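Local coordinates for suppressor of fused homolog (Drosophila melanogaster, PDB 6LPH), which probably sequesters transcription factors by binding them, represented here by the N-terminal part of the protein, crystallised as part of a Sufu-Fu complex, at residues 103-108 with 191-196; 150-155 with 175-180. One frame throughout, in Å; residues are numbered along the deposited sequence.

Interaction 1 of 2, residues 103-108 with 191-196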
ATOM      1  N   GLU A 103       6.719  -0.021   6.891  1.00 12.01           N
ATOM      2  CA  GLU A 103       6.520   0.346   5.491  1.00 11.26           C
ATOM      3  C   GLU A 103       5.053   0.172   5.178  1.00 11.19           C
ATOM      4  O   GLU A 103       4.331  -0.528   5.900  1.00 10.99           O
ATOM      5  CB  GLU A 103       7.385  -0.480   4.500  1.00 10.63           C
ATOM      6  CG  GLU A 103       8.915  -0.257   4.660  1.00 11.68           C
ATOM      7  CD  GLU A 103       9.429   1.088   4.158  1.00 11.90           C
ATOM      8  OE1 GLU A 103       8.646   1.937   3.604  1.00 12.26           O
ATOM      9  OE2 GLU A 103      10.663   1.287   4.279  1.00 12.44           O
ATOM     10  N   LEU A 104       4.621   0.831   4.095  1.00 12.09           N
ATOM     11  CA  LEU A 104       3.253   0.747   3.649  1.00 10.55           C
ATOM     12  C   LEU A 104       3.053  -0.397   2.650  1.00 10.84           C
ATOM     13  O   LEU A 104       3.907  -0.616   1.764  1.00 11.21           O
ATOM     14  CB  LEU A 104       2.872   2.040   2.933  1.00 10.66           C
ATOM     15  CG  LEU A 104       2.908   3.295   3.836  1.00 11.80           C
ATOM     16  CD1 LEU A 104       2.733   4.559   3.007  1.00 13.74           C
ATOM     17  CD2 LEU A 104       1.833   3.210   4.926  1.00 16.99           C
ATOM     18  N   THR A 105       1.938  -1.119   2.792  1.00 10.48           N
ATOM     19  CA  THR A 105       1.492  -2.026   1.739  1.00 10.62           C
ATOM     20  C   THR A 105       0.051  -1.707   1.286  1.00 11.49           C
ATOM     21  O   THR A 105      -0.689  -0.982   1.974  1.00 12.32           O
ATOM     22  CB  THR A 105       1.641  -3.519   2.094  1.00 11.46           C
ATOM     23  OG1 THR A 105       0.575  -3.920   2.948  1.00 13.17           O
ATOM     24  CG2 THR A 105       3.008  -3.814   2.821  1.00 11.01           C
ATOM     25  N   PHE A 106      -0.338  -2.237   0.132  1.00 10.40           N
ATOM     26  CA  PHE A 106      -1.696  -1.989  -0.358  1.00 11.24           C
ATOM     27  C   PHE A 106      -2.074  -3.172  -1.252  1.00 10.42           C
ATOM     28  O   PHE A 106      -1.221  -3.704  -1.974  1.00 10.33           O
ATOM     29  CB  PHE A 106      -1.713  -0.662  -1.103  1.00 11.01           C
ATOM     30  CG  PHE A 106      -3.067  -0.270  -1.696  1.00 10.35           C
ATOM     31  CD1 PHE A 106      -4.204  -0.115  -0.880  1.00 10.86           C
ATOM     32  CD2 PHE A 106      -3.178   0.015  -3.051  1.00 10.58           C
ATOM     33  CE1 PHE A 106      -5.429   0.293  -1.395  1.00 11.52           C
ATOM     34  CE2 PHE A 106      -4.419   0.454  -3.594  1.00 11.51           C
ATOM     35  CZ  PHE A 106      -5.543   0.570  -2.766  1.00 10.98           C
ATOM     36  N   ARG A 107      -3.310  -3.644  -1.115  1.00 10.61           N
ATOM     37  CA  ARG A 107      -3.802  -4.751  -1.958  1.00 10.63           C
ATOM     38  C   ARG A 107      -4.954  -4.256  -2.804  1.00 11.11           C
ATOM     39  O   ARG A 107      -5.997  -3.802  -2.290  1.00 12.31           O
ATOM     40  CB  ARG A 107      -4.209  -5.952  -1.136  1.00 10.56           C
ATOM     41  CG  ARG A 107      -2.995  -6.561  -0.379  1.00 11.12           C
ATOM     42  CD  ARG A 107      -3.390  -7.775   0.427  1.00 10.74           C
ATOM     43  NE  ARG A 107      -2.264  -8.246   1.247  1.00 11.22           N
ATOM     44  CZ  ARG A 107      -1.301  -9.062   0.805  1.00 12.03           C
ATOM     45  NH1 ARG A 107      -1.345  -9.549  -0.461  1.00 11.10           N
ATOM     46  NH2 ARG A 107      -0.316  -9.450   1.629  1.00 11.85           N
ATOM     47  N   LEU A 108      -4.774  -4.341  -4.102  1.00 11.16           N
ATOM     48  CA  LEU A 108      -5.761  -3.735  -5.011  1.00 11.28           C
ATOM     49  C   LEU A 108      -6.431  -4.773  -5.934  1.00 11.96           C
ATOM     50  O   LEU A 108      -5.764  -5.415  -6.749  1.00 11.36           O
ATOM     51  CB  LEU A 108      -5.096  -2.618  -5.798  1.00 11.32           C
ATOM     52  CG  LEU A 108      -5.946  -2.031  -6.957  1.00 13.61           C
ATOM     53  CD1 LEU A 108      -7.180  -1.323  -6.422  1.00 12.98           C
ATOM     54  CD2 LEU A 108      -5.086  -1.082  -7.801  1.00 13.33           C
ATOM     55  N   VAL A 191      10.608  -3.542  11.429  1.00 15.25           N
ATOM     56  CA  VAL A 191       9.761  -2.994  10.341  1.00 15.91           C
ATOM     57  C   VAL A 191       8.434  -3.738  10.411  1.00 14.79           C
ATOM     58  O   VAL A 191       8.401  -4.948  10.180  1.00 15.22           O
ATOM     59  CB  VAL A 191      10.409  -3.220   8.974  1.00 15.84           C
ATOM     60  CG1 VAL A 191       9.475  -2.762   7.803  1.00 15.85           C
ATOM     61  CG2 VAL A 191      11.739  -2.473   8.893  1.00 14.42           C
ATOM     62  N   ASP A 192       7.355  -3.022  10.755  1.00 15.56           N
ATOM     63  CA  ASP A 192       5.981  -3.558  10.652  1.00 17.02           C
ATOM     64  C   ASP A 192       5.515  -3.296   9.220  1.00 14.77           C
ATOM     65  O   ASP A 192       5.770  -2.224   8.700  1.00 16.68           O
ATOM     66  CB  ASP A 192       5.028  -2.730  11.539  1.00 18.39           C
ATOM     67  CG  ASP A 192       5.131  -3.064  13.012  1.00 24.67           C
ATOM     68  OD1 ASP A 192       5.904  -3.973  13.368  1.00 30.13           O
ATOM     69  OD2 ASP A 192       4.415  -2.425  13.831  1.00 30.65           O
ATOM     70  N   PHE A 193       4.791  -4.217   8.593  1.00 12.71           N
ATOM     71  CA  PHE A 193       4.170  -3.902   7.291  1.00 12.17           C
ATOM     72  C   PHE A 193       2.732  -3.452   7.514  1.00 12.41           C
ATOM     73  O   PHE A 193       1.868  -4.254   7.893  1.00 12.36           O
ATOM     74  CB  PHE A 193       4.325  -5.073   6.310  1.00 12.84           C
ATOM     75  CG  PHE A 193       5.766  -5.291   5.896  1.00 14.34           C
ATOM     76  CD1 PHE A 193       6.621  -6.139   6.641  1.00 15.25           C
ATOM     77  CD2 PHE A 193       6.292  -4.596   4.830  1.00 11.63           C
ATOM     78  CE1 PHE A 193       7.967  -6.296   6.287  1.00 14.55           C
ATOM     79  CE2 PHE A 193       7.637  -4.737   4.480  1.00 15.69           C
ATOM     80  CZ  PHE A 193       8.476  -5.585   5.196  1.00 12.84           C
ATOM     81  N   CYS A 194       2.495  -2.139   7.335  1.00 12.96           N
ATOM     82  CA  CYS A 194       1.194  -1.545   7.604  1.00 12.33           C
ATOM     83  C   CYS A 194       0.397  -1.507   6.311  1.00 12.80           C
ATOM     84  O   CYS A 194       0.687  -0.713   5.396  1.00 11.62           O
ATOM     85  CB  CYS A 194       1.354  -0.130   8.173  1.00 14.13           C
ATOM     86  SG  CYS A 194       1.983  -0.209   9.861  1.00 18.43           S
ATOM     87  N   GLN A 195      -0.616  -2.366   6.235  1.00 11.97           N
ATOM     88  CA  GLN A 195      -1.416  -2.442   5.021  1.00 11.90           C
ATOM     89  C   GLN A 195      -2.554  -1.440   5.075  1.00 12.88           C
ATOM     90  O   GLN A 195      -3.411  -1.454   5.979  1.00 13.02           O
ATOM     91  CB  GLN A 195      -1.970  -3.845   4.797  1.00 12.47           C
ATOM     92  CG  GLN A 195      -2.725  -3.994   3.475  1.00 11.55           C
ATOM     93  CD  GLN A 195      -3.226  -5.398   3.276  1.00 12.30           C
ATOM     94  OE1 GLN A 195      -2.446  -6.362   3.281  1.00 13.49           O
ATOM     95  NE2 GLN A 195      -4.534  -5.536   3.119  1.00 11.97           N
ATOM     96  N   ILE A 196      -2.560  -0.580   4.070  1.00 14.00           N
ATOM     97  CA  ILE A 196      -3.590   0.420   3.921  1.00 14.35           C
ATOM     98  C   ILE A 196      -4.823  -0.256   3.308  1.00 13.07           C
ATOM     99  O   ILE A 196      -4.692  -1.102   2.410  1.00 13.02           O
ATOM    100  CB  ILE A 196      -2.995   1.598   3.107  1.00 19.60           C
ATOM    101  CG1 ILE A 196      -2.408   2.652   4.051  1.00 21.15           C
ATOM    102  CG2 ILE A 196      -4.021   2.376   2.335  1.00 22.81           C
ATOM    103  CD1 ILE A 196      -1.742   2.138   5.280  1.00 22.91           C
TER
HETATM  104  O   HOH W   1      -5.841  -2.973   0.851  1.00 11.18           O

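Interaction 2 of 2, residues 150-155 with 175-180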
ATOM      1  N   LEU A 150       2.224   4.941  11.768  1.00 22.25           N
ATOM      2  CA  LEU A 150       0.901   4.334  11.687  1.00 19.00           C
ATOM      3  C   LEU A 150       0.925   3.060  12.483  1.00 21.91           C
ATOM      4  O   LEU A 150       1.951   2.390  12.495  1.00 25.62           O
ATOM      5  CB  LEU A 150       0.550   4.031  10.234  1.00 18.84           C
ATOM      6  CG  LEU A 150       0.389   5.273   9.335  1.00 17.64           C
ATOM      7  CD1 LEU A 150       0.262   4.862   7.869  1.00 20.97           C
ATOM      8  CD2 LEU A 150      -0.833   6.078   9.763  1.00 18.38           C
ATOM      9  N   CYS A 151      -0.181   2.753  13.165  1.00 22.23           N
ATOM     10  CA  CYS A 151      -0.335   1.507  13.929  1.00 24.53           C
ATOM     11  C   CYS A 151      -1.547   0.732  13.391  1.00 19.94           C
ATOM     12  O   CYS A 151      -2.467   1.321  12.809  1.00 18.65           O
ATOM     13  CB  CYS A 151      -0.570   1.772  15.428  1.00 29.64           C
ATOM     14  SG  CYS A 151       0.466   3.027  16.244  1.00 48.40           S
ATOM     15  N   PHE A 152      -1.568  -0.574  13.618  1.00 19.15           N
ATOM     16  CA  PHE A 152      -2.725  -1.393  13.243  1.00 20.10           C
ATOM     17  C   PHE A 152      -3.989  -0.915  13.971  1.00 20.91           C
ATOM     18  O   PHE A 152      -3.986  -0.706  15.189  1.00 24.22           O
ATOM     19  CB  PHE A 152      -2.463  -2.878  13.505  1.00 19.65           C
ATOM     20  CG  PHE A 152      -1.109  -3.333  13.053  1.00 19.29           C
ATOM     21  CD1 PHE A 152      -0.610  -2.952  11.796  1.00 16.43           C
ATOM     22  CD2 PHE A 152      -0.307  -4.131  13.892  1.00 21.98           C
ATOM     23  CE1 PHE A 152       0.657  -3.366  11.376  1.00 18.80           C
ATOM     24  CE2 PHE A 152       0.964  -4.548  13.476  1.00 20.60           C
ATOM     25  CZ  PHE A 152       1.445  -4.170  12.222  1.00 21.98           C
ATOM     26  N   GLY A 153      -5.047  -0.712  13.208  1.00 16.71           N
ATOM     27  CA  GLY A 153      -6.277  -0.198  13.763  1.00 18.21           C
ATOM     28  C   GLY A 153      -6.476   1.294  13.504  1.00 15.74           C
ATOM     29  O   GLY A 153      -7.589   1.769  13.652  1.00 17.59           O
ATOM     30  N   ASP A 154      -5.422   2.015  13.113  1.00 14.59           N
ATOM     31  CA  ASP A 154      -5.499   3.464  12.879  1.00 16.22           C
ATOM     32  C   ASP A 154      -6.392   3.738  11.678  1.00 14.82           C
ATOM     33  O   ASP A 154      -6.640   2.840  10.828  1.00 14.00           O
ATOM     34  CB  ASP A 154      -4.114   4.103  12.607  1.00 17.18           C
ATOM     35  CG  ASP A 154      -3.281   4.296  13.869  1.00 21.66           C
ATOM     36  OD1 ASP A 154      -2.087   4.686  13.758  1.00 24.25           O
ATOM     37  OD2 ASP A 154      -3.797   4.048  14.975  1.00 26.83           O
ATOM     38  N   ASN A 155      -6.871   4.970  11.605  1.00 14.13           N
ATOM     39  CA  ASN A 155      -7.593   5.409  10.407  1.00 15.74           C
ATOM     40  C   ASN A 155      -6.888   6.639   9.855  1.00 15.99           C
ATOM     41  O   ASN A 155      -6.240   7.368  10.597  1.00 16.04           O
ATOM     42  CB  ASN A 155      -9.078   5.706  10.730  1.00 16.47           C
ATOM     43  CG  ASN A 155      -9.265   6.864  11.713  1.00 19.61           C
ATOM     44  OD1 ASN A 155      -9.377   6.673  12.942  1.00 20.94           O
ATOM     45  ND2 ASN A 155      -9.306   8.067  11.183  1.00 18.46           N
ATOM     46  N   VAL A 175      -5.814   1.136   8.686  1.00 14.96           N
ATOM     47  CA  VAL A 175      -4.497   0.497   8.710  1.00 15.43           C
ATOM     48  C   VAL A 175      -4.574  -0.876   9.385  1.00 14.80           C
ATOM     49  O   VAL A 175      -5.029  -1.005  10.519  1.00 14.60           O
ATOM     50  CB  VAL A 175      -3.434   1.368   9.422  1.00 16.10           C
ATOM     51  CG1 VAL A 175      -2.053   0.688   9.395  1.00 15.17           C
ATOM     52  CG2 VAL A 175      -3.364   2.746   8.772  1.00 15.83           C
ATOM     53  N   ALA A 176      -4.164  -1.904   8.643  1.00 14.73           N
ATOM     54  CA  ALA A 176      -4.163  -3.278   9.140  1.00 14.06           C
ATOM     55  C   ALA A 176      -2.756  -3.835   9.064  1.00 14.03           C
ATOM     56  O   ALA A 176      -1.891  -3.260   8.381  1.00 13.06           O
ATOM     57  CB  ALA A 176      -5.130  -4.146   8.316  1.00 15.63           C
ATOM     58  N   GLN A 177      -2.509  -4.933   9.783  1.00 16.09           N
ATOM     59  CA  GLN A 177      -1.242  -5.619   9.638  1.00 15.86           C
ATOM     60  C   GLN A 177      -1.321  -6.394   8.323  1.00 14.05           C
ATOM     61  O   GLN A 177      -2.310  -7.067   8.075  1.00 15.22           O
ATOM     62  CB  GLN A 177      -0.985  -6.584  10.787  1.00 17.08           C
ATOM     63  CG  GLN A 177       0.392  -7.223  10.627  1.00 19.81           C
ATOM     64  CD  GLN A 177       0.703  -8.180  11.736  1.00 25.98           C
ATOM     65  OE1 GLN A 177      -0.186  -8.658  12.440  1.00 38.05           O
ATOM     66  NE2 GLN A 177       1.964  -8.467  11.903  1.00 32.34           N
ATOM     67  N   ASP A 178      -0.305  -6.268   7.479  1.00 13.18           N
ATOM     68  CA  ASP A 178      -0.217  -7.079   6.261  1.00 13.46           C
ATOM     69  C   ASP A 178      -0.208  -8.585   6.614  1.00 14.30           C
ATOM     70  O   ASP A 178       0.695  -9.047   7.294  1.00 14.87           O
ATOM     71  CB  ASP A 178       1.022  -6.676   5.418  1.00 13.02           C
ATOM     72  CG  ASP A 178       1.032  -7.344   4.052  1.00 13.84           C
ATOM     73  OD1 ASP A 178       0.972  -6.597   3.054  1.00 13.83           O
ATOM     74  OD2 ASP A 178       1.073  -8.604   3.973  1.00 14.51           O
ATOM     75  N   PRO A 179      -1.216  -9.344   6.144  1.00 14.97           N
ATOM     76  CA  PRO A 179      -1.387 -10.748   6.537  1.00 16.90           C
ATOM     77  C   PRO A 179      -0.228 -11.661   6.088  1.00 16.61           C
ATOM     78  O   PRO A 179       0.072 -12.646   6.759  1.00 19.22           O
ATOM     79  CB  PRO A 179      -2.704 -11.154   5.833  1.00 17.81           C
ATOM     80  CG  PRO A 179      -2.809 -10.228   4.664  1.00 17.79           C
ATOM     81  CD  PRO A 179      -2.186  -8.928   5.106  1.00 15.31           C
ATOM     82  N   GLN A 180       0.398 -11.339   4.960  1.00 16.57           N
ATOM     83  CA  GLN A 180       1.532 -12.111   4.423  1.00 17.15           C
ATOM     84  C   GLN A 180       2.838 -11.662   5.040  1.00 16.66           C
ATOM     85  O   GLN A 180       3.698 -12.484   5.396  1.00 18.59           O
ATOM     86  CB  GLN A 180       1.683 -11.802   2.936  1.00 18.07           C
ATOM     87  CG  GLN A 180       1.375 -12.936   2.055  1.00 19.80           C
ATOM     88  CD  GLN A 180       1.402 -12.531   0.613  1.00 17.67           C
ATOM     89  OE1 GLN A 180       1.198 -11.352   0.268  1.00 16.87           O
ATOM     90  NE2 GLN A 180       1.656 -13.506  -0.254  1.00 19.32           N
TER

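Interaction 1 of 2, residues 103-108 with 191-196
Thr105 and Gln195 lie side by side on neighbouring parallel strands, and the same glutamine reaches on to Arg107. The OG1 of Thr105 rests 3.1 Å from Gln195 CB, the two side chains crossing at about a right angle, and is hydrogen-bonded to Asp178 OD1. With chi1 at 79°, that hydroxyl oxygen sits between the backbone N and the carbonyl carbon, while the methyl CG2 is turned to Phe193, 3.9 Å from its CD2. Gln195 runs out extended beyond CG, and its OE1 accepts a 2.8 Å hydrogen bond from Arg107 NE. This bond is bent; the donor stands above the amide carbonyl plane, and the guanidinium and amide planes are turned 64° apart. Arg107 thereby uses NE for the glutamine and keeps its terminal nitrogens for other partners: NH2 makes a salt bridge with Asp178 and NH1 a hydrogen bond with His71.

The backbone ladder beneath is a parallel one. Cys194 N donates to Glu103 O at 2.8 Å, Thr105 N to Cys194 O at 2.9 Å, and Ile196 N to Thr105 O at 2.8 Å. On the sheet face that carries Leu104, Phe106 and Ile196, Leu104 CD2 meets Ile196 CD1 at 3.7 Å, and the Phe106 ring presents its edge to Ile196 O. A water lies 2.7 Å from that carbonyl O and accepts a long bond from Arg107 N.

The carboxylate of Glu103 leads away from the partner strand to Ser76, Ser80 and the backbone of Gly78 and Leu79. Strands 97-109 and 189-199 form the parallel pair of an otherwise antiparallel sheet, with strand 71-77 beyond the first and 172-186 beyond the second; helix 131-146 packs on Leu104 and Phe106.

Interaction 2 of 2, residues 150-155 with 175-180
A type II beta turn, Cys151 to Asp154, docks against strand 172-186 where that strand passes through Val175. Gly153 N donates to Val175 O at 2.7 Å in a nearly straight bond, and Val175 N returns a bond to Asp154 O at 2.9 Å. Both backbone polar groups of Val175 are thus taken by the turn. Inside the turn Asp154 N bonds to Cys151 O, and the carboxylate of Asp154 folds back so that OD1 accepts from Cys151 N at 2.8 Å, met from above the carboxylate plane. This side-chain bond ties the start of the turn to its end. Gly153 occupies the third position with a positive phi of 101°, where a beta carbon would run into the carbonyl oxygen of Phe152.

Val175 points into the turn: its CG1 lies 3.5 Å from Cys151 O, and its CG2 approaches Leu150 CD1 and Asp154 CB more loosely. Phe152, the second residue of the turn, extends its ring alongside the strand to Gln177. There the CB of Gln177 sits over the centre of one ring face, 3.6 Å from the centroid, a CH-pi contact. Gln177 CG is anti to its backbone N (chi1 -177°), which carries it over the far rim, 3.6 Å from Phe152 CZ. The amide beyond swings toward the CE2 side, its plane inclined by 23° to the ring and stacked on it. Phe152 also touches Cys183 and Cys194.

Further along, Asp178 OD2 accepts from Gln180 N, forming an Asx turn at an interruption within strand 172-186. An extended Phe152 followed by Gly153 in the left-handed region defines the type II turn, in which glycine is common at the third position; here it leads into edge strand 155-156, antiparallel to 172-186.

In the fold
Both contacts reach the same mixed sheet, interaction 2 by docking a turn onto strand 172-186; their centres lie about 7 Å apart, and interaction 2 is nested within the chain loop that interaction 1 closes. Strand 189-199 is their common element: it pairs in parallel with 97-109 and antiparallel with 172-186, so that Gln195 N probably bonds to Ala176 O at 2.7 Å. Asp178 supplies a polar junction. Its OD1 lies 2.7 Å from Thr105 OG1, a probable hydrogen bond, and also bonds to His73, while OD2 pairs with Arg107. The principle illustrated is that an interruption within a strand can be joined through side chains to strands beyond its immediate neighbour.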